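Local atomic coordinates of hypothetical sugar ABC-transporter sugar binding protein (Arthrobacter globiformis, PDB entry 7BVT), a protein that binds cyclic alpha-maltosyl-1,6-maltose and, as a family 1 solute-binding protein, probably delivers it to an ABC transporter for uptake. Residues A[53-56]-A[57-60]; A[323-326]-A[327-331]. One frame throughout, in Å; residues are numbered along the deposited sequence.

Helix 38-53 runs into interaction 1 at its far end: the chain turns at 53-56 and enters strand 58-64, which pairs in parallel with strand 28-34, so the turn belongs to the crossover that carries the chain from one strand to the next. Interaction 2 comes much later, inside helix 322-332, and closes no loop beyond single helical turns. The two follow in series, neither nested nor crossed, with centres about 20 Å apart and nearest atoms about 8 Å apart. Helix 38-53 ties them together indirectly, since its side chains reach both contacts: Y51 touches V58 of interaction 1, and earlier turns of the helix pack against interaction 2.

Interaction 1: A[53-56]-A[57-60]; sequences ASQS and DVRI
Local side-chain-to-backbone hydrogen bonds join Q55 to D57 and V58, where the loop after helix 38-53 becomes strand 58-64. The carboxamide of Q55 folds back over the turn and pairs with the backbone of V58 on both of its polar atoms. OE1 of Q55 accepts from N of V58 at 2.8 Å, in the carbonyl plane and on a lone pair, while NE2 of Q55 gives a straighter bond to O of V58 at 2.9 Å (160°). N of D57 also reaches OE1 of Q55, at 2.9 Å, but from above the carbonyl plane and with a more bent N-H (137°). With CG between N and the carbonyl carbon (chi1 47°) and a second bend at chi2, the Q55 chain curls far enough to bring the amide there. A water accepts from N of S56 and donates to OD2 of D57. NE2 of Q55 also binds O of Y51 in the preceding helix, and D57 and R59 bond to the backbone of V28 on strand 28-34, the parallel partner at the start of the beta-alpha-beta unit. Four bonds, two on each polar atom, fix both the position and the flip of the amide, so the first peptide groups of the strand are held by a side chain.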
ATOM      1  N   ALA A  53      28.266   5.355  11.861  1.00 24.81           N
ATOM      2  CA  ALA A  53      29.635   4.894  12.194  1.00 28.14           C
ATOM      3  C   ALA A  53      30.480   4.811  10.925  1.00 28.29           C
ATOM      4  O   ALA A  53      31.711   4.681  11.042  1.00 30.60           O
ATOM      5  CB  ALA A  53      29.528   3.607  12.955  1.00 33.33           C
ATOM      6  N   SER A  54      29.889   5.025   9.746  1.00 22.89           N
ATOM      7  CA  SER A  54      30.504   4.769   8.428  1.00 22.48           C
ATOM      8  C   SER A  54      31.103   6.065   7.864  1.00 20.23           C
ATOM      9  O   SER A  54      31.734   6.031   6.801  1.00 19.47           O
ATOM     10  CB  SER A  54      29.494   4.156   7.488  1.00 22.02           C
ATOM     11  OG  SER A  54      28.641   5.161   6.939  1.00 25.69           O
ATOM     12  N   GLN A  55      30.878   7.179   8.543  1.00 19.18           N
ATOM     13  CA  GLN A  55      31.411   8.467   8.037  1.00 21.46           C
ATOM     14  C   GLN A  55      31.258   9.496   9.153  1.00 21.99           C
ATOM     15  O   GLN A  55      30.585   9.198  10.131  1.00 23.23           O
ATOM     16  CB  GLN A  55      30.734   8.886   6.727  1.00 20.92           C
ATOM     17  CG  GLN A  55      29.216   8.778   6.723  1.00 21.94           C
ATOM     18  CD  GLN A  55      28.539   9.850   7.525  1.00 22.67           C
ATOM     19  OE1 GLN A  55      28.811  11.062   7.391  1.00 21.73           O
ATOM     20  NE2 GLN A  55      27.651   9.395   8.391  1.00 21.20           N
ATOM     21  N   SER A  56      31.860  10.674   8.964  1.00 23.71           N
ATOM     22  CA  SER A  56      31.890  11.740   9.993  1.00 25.96           C
ATOM     23  C   SER A  56      31.348  13.068   9.475  1.00 27.24           C
ATOM     24  O   SER A  56      31.537  14.068  10.182  1.00 30.19           O
ATOM     25  CB  SER A  56      33.333  11.877  10.494  1.00 29.56           C
ATOM     26  OG  SER A  56      33.615  10.735  11.281  1.00 34.52           O
ATOM     27  N   ASP A  57      30.645  13.095   8.348  1.00 22.98           N
ATOM     28  CA  ASP A  57      30.093  14.333   7.733  1.00 24.61           C
ATOM     29  C   ASP A  57      28.654  14.580   8.145  1.00 29.44           C
ATOM     30  O   ASP A  57      28.267  15.767   8.185  1.00 27.62           O
ATOM     31  CB  ASP A  57      30.155  14.271   6.216  1.00 28.32           C
ATOM     32  CG  ASP A  57      31.577  14.111   5.757  1.00 29.68           C
ATOM     33  OD1 ASP A  57      32.361  14.973   6.144  1.00 33.69           O
ATOM     34  OD2 ASP A  57      31.863  13.095   5.109  1.00 30.29           O
ATOM     35  N   VAL A  58      27.897  13.515   8.444  1.00 22.84           N
ATOM     36  CA  VAL A  58      26.464  13.597   8.821  1.00 23.45           C
ATOM     37  C   VAL A  58      26.256  12.722  10.045  1.00 23.20           C
ATOM     38  O   VAL A  58      26.762  11.589  10.060  1.00 23.56           O
ATOM     39  CB  VAL A  58      25.578  13.152   7.649  1.00 23.06           C
ATOM     40  CG1 VAL A  58      24.100  13.262   7.977  1.00 24.05           C
ATOM     41  CG2 VAL A  58      25.902  13.918   6.397  1.00 25.92           C
ATOM     42  N   ARG A  59      25.456  13.203  11.004  1.00 24.13           N
ATOM     43  CA  ARG A  59      24.982  12.391  12.142  1.00 25.40           C
ATOM     44  C   ARG A  59      23.453  12.441  12.128  1.00 22.39           C
ATOM     45  O   ARG A  59      22.886  13.568  12.210  1.00 23.07           O
ATOM     46  CB  ARG A  59      25.518  12.891  13.487  1.00 29.13           C
ATOM     47  CG  ARG A  59      24.863  12.240  14.696  1.00 32.39           C
ATOM     48  CD  ARG A  59      25.630  12.421  16.011  1.00 39.66           C
ATOM     49  NE  ARG A  59      25.098  11.530  17.062  1.00 48.51           N
ATOM     50  CZ  ARG A  59      25.306  10.201  17.133  1.00 51.34           C
ATOM     51  NH1 ARG A  59      26.050   9.576  16.229  1.00 60.56           N
ATOM     52  NH2 ARG A  59      24.770   9.496  18.115  1.00 52.98           N
ATOM     53  N   ILE A  60      22.854  11.255  12.002  1.00 22.31           N
ATOM     54  CA  ILE A  60      21.385  11.068  11.972  1.00 21.80           C
ATOM     55  C   ILE A  60      20.926  10.837  13.411  1.00 20.78           C
ATOM     56  O   ILE A  60      21.494   9.943  14.086  1.00 23.00           O
ATOM     57  CB  ILE A  60      20.975   9.879  11.083  1.00 23.02           C
ATOM     58  CG1 ILE A  60      21.313  10.122   9.600  1.00 24.27           C
ATOM     59  CG2 ILE A  60      19.488   9.562  11.318  1.00 21.47           C
ATOM     60  CD1 ILE A  60      20.477  11.188   8.924  1.00 24.63           C
TER
HETATM   61  O   HOH W   1      33.454  11.533   6.816  1.00 24.66           O

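Interaction 2: A[323-326]-A[327-331]; sequences DQVT and EWSKE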
ATOM      1  N   ASP A 323      22.508  -2.843  -1.310  1.00 22.07           N
ATOM      2  CA  ASP A 323      22.877  -3.649  -0.120  1.00 24.41           C
ATOM      3  C   ASP A 323      21.999  -3.290   1.071  1.00 22.18           C
ATOM      4  O   ASP A 323      21.631  -4.217   1.835  1.00 22.62           O
ATOM      5  CB  ASP A 323      24.339  -3.464   0.286  1.00 24.54           C
ATOM      6  CG  ASP A 323      25.307  -4.122  -0.687  1.00 30.36           C
ATOM      7  OD1 ASP A 323      24.843  -4.782  -1.653  1.00 32.97           O
ATOM      8  OD2 ASP A 323      26.526  -3.996  -0.421  1.00 39.02           O
ATOM      9  N   GLN A 324      21.708  -2.003   1.257  1.00 20.12           N
ATOM     10  CA  GLN A 324      20.850  -1.536   2.385  1.00 19.98           C
ATOM     11  C   GLN A 324      19.411  -1.983   2.140  1.00 19.87           C
ATOM     12  O   GLN A 324      18.786  -2.525   3.040  1.00 18.34           O
ATOM     13  CB  GLN A 324      20.970  -0.022   2.574  1.00 20.08           C
ATOM     14  CG  GLN A 324      22.179   0.368   3.410  1.00 20.02           C
ATOM     15  CD  GLN A 324      23.495   0.088   2.727  1.00 21.30           C
ATOM     16  OE1 GLN A 324      24.136  -0.948   2.983  1.00 22.61           O
ATOM     17  NE2 GLN A 324      23.893   0.953   1.801  1.00 20.43           N
ATOM     18  N   VAL A 325      18.899  -1.756   0.931  1.00 18.31           N
ATOM     19  CA  VAL A 325      17.498  -2.081   0.600  1.00 17.59           C
ATOM     20  C   VAL A 325      17.298  -3.605   0.766  1.00 18.20           C
ATOM     21  O   VAL A 325      16.268  -4.036   1.307  1.00 20.97           O
ATOM     22  CB  VAL A 325      17.197  -1.628  -0.840  1.00 17.80           C
ATOM     23  CG1 VAL A 325      15.967  -2.311  -1.453  1.00 18.43           C
ATOM     24  CG2 VAL A 325      17.115  -0.116  -0.921  1.00 17.31           C
ATOM     25  N   THR A 326      18.274  -4.424   0.359  1.00 20.08           N
ATOM     26  CA  THR A 326      18.134  -5.894   0.470  1.00 22.47           C
ATOM     27  C   THR A 326      18.098  -6.259   1.949  1.00 21.89           C
ATOM     28  O   THR A 326      17.170  -6.962   2.394  1.00 22.15           O
ATOM     29  CB  THR A 326      19.304  -6.601  -0.213  1.00 23.23           C
ATOM     30  OG1 THR A 326      19.319  -6.198  -1.577  1.00 23.64           O
ATOM     31  CG2 THR A 326      19.190  -8.108  -0.136  1.00 24.36           C
ATOM     32  N   GLU A 327      19.069  -5.792   2.720  1.00 22.00           N
ATOM     33  CA  GLU A 327      19.118  -6.210   4.157  1.00 27.39           C
ATOM     34  C   GLU A 327      17.908  -5.683   4.915  1.00 23.25           C
ATOM     35  O   GLU A 327      17.275  -6.444   5.659  1.00 23.91           O
ATOM     36  CB  GLU A 327      20.391  -5.762   4.882  1.00 32.44           C
ATOM     37  CG  GLU A 327      21.042  -6.909   5.688  1.00 46.32           C
ATOM     38  CD  GLU A 327      21.135  -6.832   7.217  1.00 58.84           C
ATOM     39  OE1 GLU A 327      20.912  -5.740   7.809  1.00 59.69           O
ATOM     40  OE2 GLU A 327      21.457  -7.883   7.832  1.00 65.29           O
ATOM     41  N   TRP A 328      17.520  -4.421   4.689  1.00 19.96           N
ATOM     42  CA  TRP A 328      16.324  -3.822   5.326  1.00 18.19           C
ATOM     43  C   TRP A 328      15.039  -4.621   5.009  1.00 17.65           C
ATOM     44  O   TRP A 328      14.222  -4.856   5.940  1.00 19.20           O
ATOM     45  CB  TRP A 328      16.205  -2.383   4.799  1.00 17.35           C
ATOM     46  CG  TRP A 328      14.941  -1.645   5.080  1.00 18.08           C
ATOM     47  CD1 TRP A 328      14.071  -1.254   4.111  1.00 19.86           C
ATOM     48  CD2 TRP A 328      14.442  -1.114   6.310  1.00 16.86           C
ATOM     49  NE1 TRP A 328      13.053  -0.541   4.653  1.00 19.25           N
ATOM     50  CE2 TRP A 328      13.267  -0.402   6.000  1.00 17.87           C
ATOM     51  CE3 TRP A 328      14.875  -1.117   7.648  1.00 18.59           C
ATOM     52  CZ2 TRP A 328      12.521   0.275   6.953  1.00 19.86           C
ATOM     53  CZ3 TRP A 328      14.119  -0.475   8.597  1.00 19.29           C
ATOM     54  CH2 TRP A 328      12.950   0.221   8.257  1.00 21.87           C
ATOM     55  N   SER A 329      14.809  -4.953   3.750  1.00 18.94           N
ATOM     56  CA  SER A 329      13.612  -5.699   3.306  1.00 20.00           C
ATOM     57  C   SER A 329      13.640  -7.084   3.973  1.00 22.81           C
ATOM     58  O   SER A 329      12.643  -7.482   4.593  1.00 21.07           O
ATOM     59  CB  SER A 329      13.585  -5.799   1.799  1.00 19.84           C
ATOM     60  OG  SER A 329      13.570  -4.486   1.218  1.00 18.97           O
ATOM     61  N   LYS A 330      14.789  -7.747   3.905  1.00 24.11           N
ATOM     62  CA  LYS A 330      14.889  -9.118   4.475  1.00 29.48           C
ATOM     63  C   LYS A 330      14.472  -9.105   5.946  1.00 27.76           C
ATOM     64  O   LYS A 330      13.713  -9.984   6.366  1.00 31.69           O
ATOM     65  CB  LYS A 330      16.307  -9.665   4.420  1.00 31.16           C
ATOM     66  CG  LYS A 330      16.790 -10.172   3.072  1.00 32.35           C
ATOM     67  CD  LYS A 330      18.242 -10.579   3.258  1.00 33.57           C
ATOM     68  CE  LYS A 330      18.902 -11.250   2.093  1.00 39.99           C
ATOM     69  NZ  LYS A 330      20.327 -11.492   2.425  1.00 39.88           N
ATOM     70  N   GLU A 331      14.982  -8.161   6.705  1.00 26.28           N
ATOM     71  CA  GLU A 331      14.825  -8.150   8.168  1.00 27.02           C
ATOM     72  C   GLU A 331      13.478  -7.579   8.576  1.00 27.33           C
ATOM     73  O   GLU A 331      13.030  -7.927   9.687  1.00 28.49           O
ATOM     74  CB  GLU A 331      16.063  -7.533   8.798  1.00 30.77           C
ATOM     75  CG  GLU A 331      16.132  -6.046   8.903  1.00 34.43           C
ATOM     76  CD  GLU A 331      17.570  -5.616   9.242  1.00 48.93           C
ATOM     77  OE1 GLU A 331      18.432  -6.516   9.426  1.00 51.16           O
ATOM     78  OE2 GLU A 331      17.869  -4.388   9.272  1.00 54.23           O
TER
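S329 and V325 meet on the buried side of helix 322-332, where one carbonyl receives both the backbone and the side chain of the residue four positions on. OG of S329 donates to O of V325 at 2.7 Å, and N of S329 reaches the same oxygen at 3.0 Å; the two donors come from opposite faces of the carbonyl plane, each tilted by about 30°. The serine hydroxyl is turned back to that carbonyl because OG lies beside its own N, anti to the carbonyl carbon (chi1 -59°). One residue earlier, CB of W328 sits 3.1 Å from O of Q324, while N of W328 binds that oxygen almost head-on. The indole then leaves the segment, its CG anti to the backbone N (chi1 168°), and makes edge-to-face contacts with W36 and F319 and packs on A43 and M47 of helix 38-53. This is regular alpha-helical i to i+4 bonding, in which an intrahelical serine doubles one link, and the helix packs against helix 38-53 in the solute-binding fold, with the W328 side chain about 11 Å from a bound glucose unit. On the partly exposed side the contacts are looser. T326, which also touches V341 of helix 339-342, lies side by side with K330, CG of K330 resting on O of T326 at 3.3 Å and CE of K330 meeting CG2 of T326 at 3.9 Å; K330 also makes a cation-pi contact with W350. OG1 of T326 turns instead to O of P322. Between the exposed residues D323 and E327, CB of E327 merely touches O of D323 at 3.6 Å.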